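Local coordinates for sulfoquinovosidase from Escherichia coli, a protein that hydrolyses sulfoquinovosyl diacylglycerides, and simple sulfoquinovosides such as sulfoquinovosyl glycerol, to release sulfoquinovose for sulfoglycolysis, in two crystal structures: PDB 5OHT (chain A, 1.87 Å), residues M468-Q473 and G499-D504; PDB 5AEE (chain B, 1.85 Å), residues M468-Q473 and G499-D504. One frame, after least-squares fit of the local backbone (RMSD 0.12 Å); residues are numbered along the deposited sequences.

Structure 1 (5OHT). With CA (calcium ion), chain C.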
# COMPACT_ATOMS: atom_id res chain seq x y z
N MET A 468 -0.89 -7.01 -0.69
CA MET A 468 -1.19 -5.80 0.12
C MET A 468 -2.66 -5.87 0.56
O MET A 468 -3.52 -6.38 -0.17
CB MET A 468 -0.95 -4.51 -0.69
CG MET A 468 0.46 -4.26 -1.20
SD MET A 468 1.82 -4.36 0.00
CE MET A 468 1.30 -3.23 1.28
N TRP A 469 -2.94 -5.36 1.77
CA TRP A 469 -4.30 -5.01 2.12
C TRP A 469 -4.30 -3.52 2.52
O TRP A 469 -3.25 -2.96 2.85
CB TRP A 469 -4.93 -5.98 3.16
CG TRP A 469 -4.99 -5.52 4.63
CD1 TRP A 469 -6.05 -4.97 5.26
CD2 TRP A 469 -3.95 -5.61 5.65
NE1 TRP A 469 -5.78 -4.69 6.55
CE2 TRP A 469 -4.49 -5.00 6.84
CE3 TRP A 469 -2.65 -6.08 5.69
CZ2 TRP A 469 -3.77 -4.92 8.05
CZ3 TRP A 469 -1.93 -5.99 6.89
CH2 TRP A 469 -2.51 -5.40 8.06
N ALA A 470 -5.48 -2.90 2.44
CA ALA A 470 -5.67 -1.46 2.58
C ALA A 470 -5.58 -0.93 4.06
O ALA A 470 -5.85 0.21 4.33
CB ALA A 470 -6.98 -1.03 1.94
N GLY A 471 -5.14 -1.74 4.99
CA GLY A 471 -5.06 -1.37 6.39
C GLY A 471 -6.40 -1.06 7.05
O GLY A 471 -7.37 -1.61 6.65
N ASP A 472 -6.40 -0.09 7.99
CA ASP A 472 -7.58 0.23 8.82
C ASP A 472 -8.47 1.37 8.23
O ASP A 472 -8.10 2.56 8.28
CB ASP A 472 -7.18 0.68 10.26
CG ASP A 472 -6.27 -0.33 10.99
OD1 ASP A 472 -5.87 -1.40 10.43
OD2 ASP A 472 -5.95 -0.04 12.15
N GLN A 473 -9.61 1.00 7.67
CA GLN A 473 -10.72 1.91 7.35
C GLN A 473 -11.63 1.97 8.57
O GLN A 473 -11.72 1.00 9.36
CB GLN A 473 -11.60 1.44 6.16
CG GLN A 473 -11.00 1.63 4.76
CD GLN A 473 -9.80 0.73 4.54
OE1 GLN A 473 -9.93 -0.52 4.47
NE2 GLN A 473 -8.60 1.34 4.46
N GLY A 499 0.39 -4.90 -7.78
CA GLY A 499 -0.86 -5.26 -8.47
C GLY A 499 -1.76 -6.28 -7.77
O GLY A 499 -2.69 -6.81 -8.39
N LEU A 500 -1.48 -6.58 -6.49
CA LEU A 500 -2.29 -7.52 -5.68
C LEU A 500 -2.78 -6.82 -4.38
O LEU A 500 -1.95 -6.53 -3.50
CB LEU A 500 -1.51 -8.79 -5.39
CG LEU A 500 -0.88 -9.59 -6.57
CD1 LEU A 500 0.04 -10.66 -6.07
CD2 LEU A 500 -1.98 -10.20 -7.38
N HIS A 501 -4.10 -6.52 -4.30
CA HIS A 501 -4.66 -5.63 -3.25
C HIS A 501 -6.01 -6.09 -2.77
O HIS A 501 -6.91 -6.35 -3.61
CB HIS A 501 -4.79 -4.22 -3.86
CG HIS A 501 -5.01 -3.11 -2.87
ND1 HIS A 501 -6.26 -2.60 -2.56
CD2 HIS A 501 -4.13 -2.40 -2.12
CE1 HIS A 501 -6.14 -1.62 -1.66
NE2 HIS A 501 -4.84 -1.45 -1.41
N HIS A 502 -6.21 -6.15 -1.43
CA HIS A 502 -7.58 -6.40 -0.88
C HIS A 502 -7.85 -5.51 0.32
O HIS A 502 -6.98 -4.74 0.73
CB HIS A 502 -7.88 -7.93 -0.52
CG HIS A 502 -7.16 -8.46 0.71
ND1 HIS A 502 -5.79 -8.72 0.75
CD2 HIS A 502 -7.63 -8.83 1.93
CE1 HIS A 502 -5.47 -9.23 1.93
NE2 HIS A 502 -6.56 -9.24 2.69
N SER A 503 -9.06 -5.61 0.88
CA SER A 503 -9.44 -4.93 2.09
C SER A 503 -10.19 -5.81 3.09
O SER A 503 -10.79 -6.84 2.74
CB SER A 503 -10.25 -3.64 1.77
OG SER A 503 -11.46 -3.86 1.01
N ASP A 504 -10.25 -5.33 4.35
CA ASP A 504 -11.04 -5.99 5.41
C ASP A 504 -12.52 -5.89 4.97
O ASP A 504 -13.04 -4.77 4.83
CB ASP A 504 -10.94 -5.25 6.74
CG ASP A 504 -9.55 -5.22 7.34
OD1 ASP A 504 -8.85 -6.25 7.33
OD2 ASP A 504 -9.17 -4.13 7.85
CA CA C . -7.93 4.87 8.92
O HOH W 1 -6.93 -3.81 9.31
O HOH W 2 -8.59 -2.88 4.57
O HOH W 3 -10.49 -1.81 7.17
O HOH W 4 -6.29 4.22 10.50
O HOH W 5 -9.51 4.21 10.72
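Neighbouring parallel strands of the GH31 TIM barrel, joined through helix 486-494, pair here through Met468 with His501 and Trp469 with His502; the loop that follows strand 468-469 holds Asp472, inferred to be the proton donor. Ala470 N donates to His502 O at 2.9 Å. Over one face of the His502 imidazole lies Trp469 CB, 3.7 Å from the ring centroid and 18° off its normal, a CH-pi contact; His502 NE2 is hydrogen-bonded to Arg535 NE. Chi1 of -54° sets Asp472 CG anti to the carbonyl carbon and brings OD1 within 2.9 Å of water 1, which donates to it; this water accepts from Trp469 NE1 and donates to Asp504 OD2 at 2.7 Å, while Asp504 OD1 forms a salt bridge with Arg535. The aza-sugar inhibitor touches Trp469 and Asp472. Asp472 O binds the calcium ion at 2.4 Å.

Structure 2 (5AEE). Engineered in segment 468-473: Asn472 (natural residue Asp). With CA (calcium ion), chain D; NSQ (4-nitrophenyl alpha-D-6-sulfoquinovoside), chain E.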
# COMPACT_ATOMS: atom_id res chain seq x y z
N MET B 468 -0.85 -6.93 -0.71
CA MET B 468 -1.12 -5.80 0.17
C MET B 468 -2.59 -5.85 0.63
O MET B 468 -3.46 -6.28 -0.13
CB MET B 468 -0.90 -4.49 -0.55
CG MET B 468 0.46 -4.39 -1.15
SD MET B 468 1.88 -4.71 -0.12
CE MET B 468 1.68 -3.61 1.28
N TRP B 469 -2.86 -5.39 1.87
CA TRP B 469 -4.22 -5.08 2.24
C TRP B 469 -4.28 -3.58 2.58
O TRP B 469 -3.27 -3.01 2.94
CB TRP B 469 -4.85 -5.99 3.27
CG TRP B 469 -4.85 -5.55 4.68
CD1 TRP B 469 -5.88 -4.89 5.32
CD2 TRP B 469 -3.83 -5.70 5.62
NE1 TRP B 469 -5.53 -4.62 6.59
CE2 TRP B 469 -4.29 -5.12 6.83
CE3 TRP B 469 -2.54 -6.27 5.58
CZ2 TRP B 469 -3.53 -5.07 7.96
CZ3 TRP B 469 -1.79 -6.27 6.75
CH2 TRP B 469 -2.28 -5.64 7.92
N ALA B 470 -5.47 -3.03 2.50
CA ALA B 470 -5.66 -1.57 2.63
C ALA B 470 -5.61 -1.01 4.07
O ALA B 470 -5.92 0.20 4.27
CB ALA B 470 -6.97 -1.15 1.97
N GLY B 471 -5.16 -1.78 5.04
CA GLY B 471 -4.99 -1.29 6.38
C GLY B 471 -6.36 -0.99 6.98
O GLY B 471 -7.34 -1.62 6.64
N ASN B 472 -6.41 -0.01 7.85
CA ASN B 472 -7.60 0.22 8.70
C ASN B 472 -8.47 1.32 8.18
O ASN B 472 -8.11 2.50 8.30
CB ASN B 472 -7.11 0.58 10.10
CG ASN B 472 -6.42 -0.55 10.80
OD1 ASN B 472 -6.44 -1.69 10.35
ND2 ASN B 472 -5.80 -0.22 11.92
N GLN B 473 -9.56 0.91 7.53
CA GLN B 473 -10.68 1.77 7.27
C GLN B 473 -11.55 1.85 8.51
O GLN B 473 -11.77 0.92 9.23
CB GLN B 473 -11.58 1.26 6.13
CG GLN B 473 -10.97 1.51 4.76
CD GLN B 473 -9.77 0.67 4.50
OE1 GLN B 473 -9.86 -0.58 4.44
NE2 GLN B 473 -8.63 1.33 4.36
N GLY B 499 0.25 -4.97 -7.76
CA GLY B 499 -1.02 -5.28 -8.40
C GLY B 499 -1.92 -6.25 -7.65
O GLY B 499 -2.87 -6.75 -8.24
N LEU B 500 -1.59 -6.59 -6.39
CA LEU B 500 -2.42 -7.49 -5.57
C LEU B 500 -2.82 -6.75 -4.32
O LEU B 500 -1.95 -6.49 -3.44
CB LEU B 500 -1.63 -8.77 -5.23
CG LEU B 500 -0.98 -9.47 -6.42
CD1 LEU B 500 0.02 -10.55 -6.10
CD2 LEU B 500 -2.09 -10.00 -7.34
N HIS B 501 -4.13 -6.49 -4.20
CA HIS B 501 -4.66 -5.60 -3.21
C HIS B 501 -6.05 -6.04 -2.78
O HIS B 501 -6.90 -6.37 -3.61
CB HIS B 501 -4.72 -4.18 -3.78
CG HIS B 501 -4.98 -3.13 -2.77
ND1 HIS B 501 -6.24 -2.60 -2.53
CD2 HIS B 501 -4.15 -2.52 -1.91
CE1 HIS B 501 -6.16 -1.70 -1.59
NE2 HIS B 501 -4.90 -1.62 -1.19
N HIS B 502 -6.27 -6.06 -1.47
CA HIS B 502 -7.59 -6.35 -0.92
C HIS B 502 -7.81 -5.49 0.33
O HIS B 502 -6.96 -4.75 0.70
CB HIS B 502 -7.76 -7.87 -0.68
CG HIS B 502 -7.11 -8.39 0.56
ND1 HIS B 502 -5.75 -8.56 0.64
CD2 HIS B 502 -7.60 -8.69 1.77
CE1 HIS B 502 -5.44 -9.03 1.84
NE2 HIS B 502 -6.53 -9.04 2.57
N SER B 503 -8.99 -5.59 0.94
CA SER B 503 -9.33 -4.89 2.14
C SER B 503 -10.17 -5.74 3.03
O SER B 503 -10.77 -6.73 2.58
CB SER B 503 -10.09 -3.59 1.86
OG SER B 503 -11.29 -3.85 1.12
N ASP B 504 -10.15 -5.34 4.29
CA ASP B 504 -11.01 -5.92 5.29
C ASP B 504 -12.44 -5.86 4.85
O ASP B 504 -13.01 -4.76 4.70
CB ASP B 504 -10.95 -5.17 6.62
CG ASP B 504 -9.58 -5.25 7.30
OD1 ASP B 504 -8.81 -6.30 7.18
OD2 ASP B 504 -9.27 -4.19 7.90
CA CA D . -7.91 4.73 8.71
O12 NSQ E . -2.31 -4.27 16.80
S10 NSQ E . -3.27 -5.39 16.94
O13 NSQ E . -2.80 -6.60 17.66
O11 NSQ E . -4.51 -4.83 17.48
C6 NSQ E . -3.63 -6.02 15.38
C5 NSQ E . -4.25 -5.05 14.39
O5 NSQ E . -3.13 -4.21 13.97
C1 NSQ E . -3.34 -3.36 12.88
C2 NSQ E . -3.95 -4.11 11.68
O2 NSQ E . -4.09 -3.16 10.66
C3 NSQ E . -5.23 -4.79 12.12
O3 NSQ E . -5.86 -5.48 11.06
C4 NSQ E . -4.96 -5.77 13.24
O4 NSQ E . -6.24 -6.32 13.68
O1 NSQ E . -4.23 -2.37 13.39
C25 NSQ E . -3.71 -1.44 14.20
C26 NSQ E . -2.69 -0.61 13.73
C27 NSQ E . -2.12 0.28 14.60
C28 NSQ E . -2.62 0.40 15.89
N32 NSQ E . -1.97 1.29 16.77
O33 NSQ E . -2.13 1.14 18.01
O34 NSQ E . -1.09 2.11 16.31
C29 NSQ E . -3.62 -0.46 16.33
C30 NSQ E . -4.18 -1.39 15.47
O HOH W 6 -6.87 -3.93 9.11
O HOH W 7 -8.57 -2.86 4.52
O HOH W 8 -10.37 -1.87 7.16
O HOH W 9 -9.49 4.08 10.35
O HOH W 10 -6.21 4.00 10.17
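At the active-site end of a parallel strand pair, Met468 with His501 and Trp469 with His502, the engineered Asn472 replaces the residue inferred to be the proton donor. Ala470 N donates to His502 O at 2.9 Å. Trp469 CB lies over one face of the His502 imidazole, 3.7 Å from the ring centroid and 24° off its normal, a CH-pi contact; His502 NE2 is hydrogen-bonded to Arg535 NE. Asn472, its CG anti to the carbonyl carbon (chi1 -67°), grips the sulfoquinovoside twice: ND2 donates almost straight (174°) to NSQ O1 at 3.0 Å, and OD1 accepts from NSQ O2 at 2.8 Å. Water 6 lies 2.6 Å from Asn472 OD1, accepts from Trp469 NE1 and lies 2.7 Å from Asp504 OD2, while Asp504 OD1 forms a salt bridge with Arg535. Asn472 O binds the calcium ion at 2.3 Å.

How the two compare
The strand pairing is kept: Ala470(A) N to His502(A) O and Ala470(B) N to His502(B) O are both 2.9 Å, and the bonds Gln473(A) NE2 to Ala470(A) O and Gln473(B) NE2 to Ala470(B) O occur alike. The packing hardly responds: His501(A), His502(A) and Asp504(A) coincide with their counterparts within the error, water 1 and water 6 share a place, and calcium is bound here in both. The change lies in the side chain at 472, where chi1 is -54° in Asp472(A) against -67° in Asn472(B). OD1 of Asp472(A) and OD1 of Asn472(B) are 0.6 Å apart, within the error. OD2 of Asp472(A) and ND2 of the engineered Asn472(B) are 0.3 Å apart after superposition, so a carboxylate oxygen gives way to an N-H donor at nearly the same point. NSQ is in structure 2 alone, another ligand occupying the place in structure 1; there ND2 of Asn472(B) donates to O1 of NSQ, the glycosidic oxygen, and OD1 of Asn472(B) accepts from O2 of NSQ at 2.8 Å.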